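Local coordinates for mutual gliding-motility protein MglA (Myxococcus xanthus DK 1622, PDB 6H17) that binds and hydrolyses GTP as an intracellular switch that coordinates the two gliding motilities of the bacterium and sets the direction and speed of movement, at residues D97-V102 and I134-Q139. Residues are numbered along the deposited sequence; the frame is centred on the assembly and turned at random.
Sequences DGVVFV and IPYVIQ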
loop_
_atom_site.group_PDB
_atom_site.type_symbol
_atom_site.label_atom_id
_atom_site.label_comp_id
_atom_site.label_asym_id
_atom_site.label_seq_id
_atom_site.Cartn_x
_atom_site.Cartn_y
_atom_site.Cartn_z
ATOM N N ASP A 97 -0.337 0.672 9.656
ATOM C CA ASP A 97 1.033 0.931 10.096
ATOM C C ASP A 97 1.922 1.497 9.008
ATOM O O ASP A 97 2.894 2.193 9.324
ATOM C CB ASP A 97 1.663 -0.352 10.641
ATOM C CG ASP A 97 0.905 -0.883 11.820
ATOM O OD1 ASP A 97 0.748 -0.128 12.805
ATOM O OD2 ASP A 97 0.399 -2.014 11.758
ATOM N N GLY A 98 1.649 1.202 7.752
ATOM C CA GLY A 98 2.399 1.804 6.659
ATOM C C GLY A 98 1.535 1.856 5.424
ATOM O O GLY A 98 0.628 1.034 5.254
ATOM N N VAL A 99 1.826 2.818 4.554
ATOM C CA VAL A 99 1.049 3.022 3.337
ATOM C C VAL A 99 1.954 3.024 2.117
ATOM O O VAL A 99 3.058 3.583 2.135
ATOM C CB VAL A 99 0.255 4.340 3.397
ATOM C CG1 VAL A 99 -0.407 4.647 2.066
ATOM C CG2 VAL A 99 -0.789 4.290 4.491
ATOM N N VAL A 100 1.478 2.399 1.047
ATOM C CA VAL A 100 2.064 2.522 -0.284
ATOM C C VAL A 100 1.033 3.252 -1.119
ATOM O O VAL A 100 -0.098 2.762 -1.272
ATOM C CB VAL A 100 2.369 1.158 -0.914
ATOM C CG1 VAL A 100 2.856 1.349 -2.341
ATOM C CG2 VAL A 100 3.386 0.384 -0.090
ATOM N N PHE A 101 1.396 4.411 -1.663
ATOM C CA PHE A 101 0.533 5.095 -2.618
ATOM C C PHE A 101 0.953 4.677 -4.018
ATOM O O PHE A 101 2.087 4.941 -4.426
ATOM C CB PHE A 101 0.598 6.610 -2.481
ATOM C CG PHE A 101 -0.384 7.307 -3.375
ATOM C CD1 PHE A 101 -0.041 7.726 -4.660
ATOM C CD2 PHE A 101 -1.681 7.505 -2.942
ATOM C CE1 PHE A 101 -0.970 8.355 -5.474
ATOM C CE2 PHE A 101 -2.619 8.119 -3.753
ATOM C CZ PHE A 101 -2.261 8.564 -4.992
ATOM N N VAL A 102 0.051 4.052 -4.759
ATOM C CA VAL A 102 0.299 3.598 -6.116
ATOM C C VAL A 102 -0.283 4.642 -7.055
ATOM O O VAL A 102 -1.505 4.794 -7.152
ATOM C CB VAL A 102 -0.308 2.216 -6.375
ATOM C CG1 VAL A 102 -0.033 1.770 -7.803
ATOM C CG2 VAL A 102 0.217 1.182 -5.375
ATOM N N ILE A 134 3.789 8.834 9.145
ATOM C CA ILE A 134 3.612 7.388 9.030
ATOM C C ILE A 134 4.602 6.818 8.018
ATOM O O ILE A 134 4.972 7.498 7.049
ATOM C CB ILE A 134 2.147 7.083 8.660
ATOM C CG1 ILE A 134 1.778 5.622 8.909
ATOM C CG2 ILE A 134 1.882 7.435 7.223
ATOM C CD1 ILE A 134 0.307 5.318 8.623
ATOM N N PRO A 135 5.064 5.583 8.198
ATOM C CA PRO A 135 5.799 4.904 7.119
ATOM C C PRO A 135 5.023 4.962 5.813
ATOM O O PRO A 135 3.851 4.571 5.751
ATOM C CB PRO A 135 5.922 3.474 7.643
ATOM C CG PRO A 135 6.028 3.686 9.141
ATOM C CD PRO A 135 5.032 4.761 9.429
ATOM N N TYR A 136 5.680 5.455 4.759
ATOM C CA TYR A 136 4.984 5.826 3.530
ATOM C C TYR A 136 5.956 5.795 2.367
ATOM O O TYR A 136 7.026 6.404 2.423
ATOM C CB TYR A 136 4.370 7.224 3.708
ATOM C CG TYR A 136 3.859 7.864 2.440
ATOM C CD1 TYR A 136 3.119 7.142 1.535
ATOM C CD2 TYR A 136 4.121 9.200 2.155
ATOM C CE1 TYR A 136 2.665 7.705 0.359
ATOM C CE2 TYR A 136 3.657 9.786 0.979
ATOM C CZ TYR A 136 2.933 9.018 0.091
ATOM O OH TYR A 136 2.451 9.537 -1.097
ATOM N N VAL A 137 5.579 5.084 1.314
ATOM C CA VAL A 137 6.357 4.960 0.084
ATOM C C VAL A 137 5.420 5.216 -1.075
ATOM O O VAL A 137 4.242 4.839 -1.025
ATOM C CB VAL A 137 6.989 3.562 -0.028
ATOM C CG1 VAL A 137 7.690 3.350 -1.368
ATOM C CG2 VAL A 137 7.946 3.317 1.153
ATOM N N ILE A 138 5.925 5.853 -2.114
ATOM C CA ILE A 138 5.146 6.118 -3.321
ATOM C C ILE A 138 5.698 5.310 -4.490
ATOM O O ILE A 138 6.921 5.193 -4.670
ATOM C CB ILE A 138 5.062 7.626 -3.649
ATOM C CG1 ILE A 138 4.033 7.853 -4.775
ATOM C CG2 ILE A 138 6.403 8.215 -3.999
ATOM C CD1 ILE A 138 3.493 9.299 -4.820
ATOM N N GLN A 139 4.793 4.762 -5.286
ATOM C CA GLN A 139 5.123 3.983 -6.467
ATOM C C GLN A 139 4.565 4.664 -7.702
ATOM O O GLN A 139 3.370 4.979 -7.754
ATOM C CB GLN A 139 4.527 2.587 -6.333
ATOM C CG GLN A 139 4.890 1.662 -7.481
ATOM C CD GLN A 139 4.192 0.337 -7.396
ATOM O OE1 GLN A 139 3.120 0.150 -7.968
ATOM N NE2 GLN A 139 4.798 -0.610 -6.672
#
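Val99 and Phe101 supply the 97-102 side of all four backbone hydrogen bonds to residues 134-139; the strands are parallel. Val99 N donates to Pro135 O and Val99 O accepts from Val137 N, while Phe101 N binds Val137 O. Gln139 N donates to Phe101 O in a nearly straight bond (2.8 Å, 171° at the hydrogen). Pro135, lacking an N-H, serves here through its carbonyl, which Gly98 CA also approaches. Val100 turns its backbone to Val16 and Tyr18 of strand 10-18. Strands 98-104 and 136-141 with helix 110-125 form a beta-alpha-beta unit of the Ras-like GTPase core, and the helix covers the face bearing Val99, Phe101 and Tyr136. On that face the Tyr136 ring turns its edge to the neighbouring strand, CE1 lying 3.7 Å from Phe101 CB. Phe101 and Ile138 run side by side, their CD1 atoms 3.9 Å apart; beta-branched Val99 and Ile138 favour the extended backbone, and the longer Phe101 and Tyr136 both reach Leu117 of the helix. On the other face Gln139 stands extended beside Val102, CG anti to the backbone N (chi1 -176°), and its OE1 lies 3.5 Å from Val102 CG1. The buried amide is satisfied at both ends: OE1 accepts from Asn28 ND2, while NE2 pairs with Thr179 OG1 of helix 176-193.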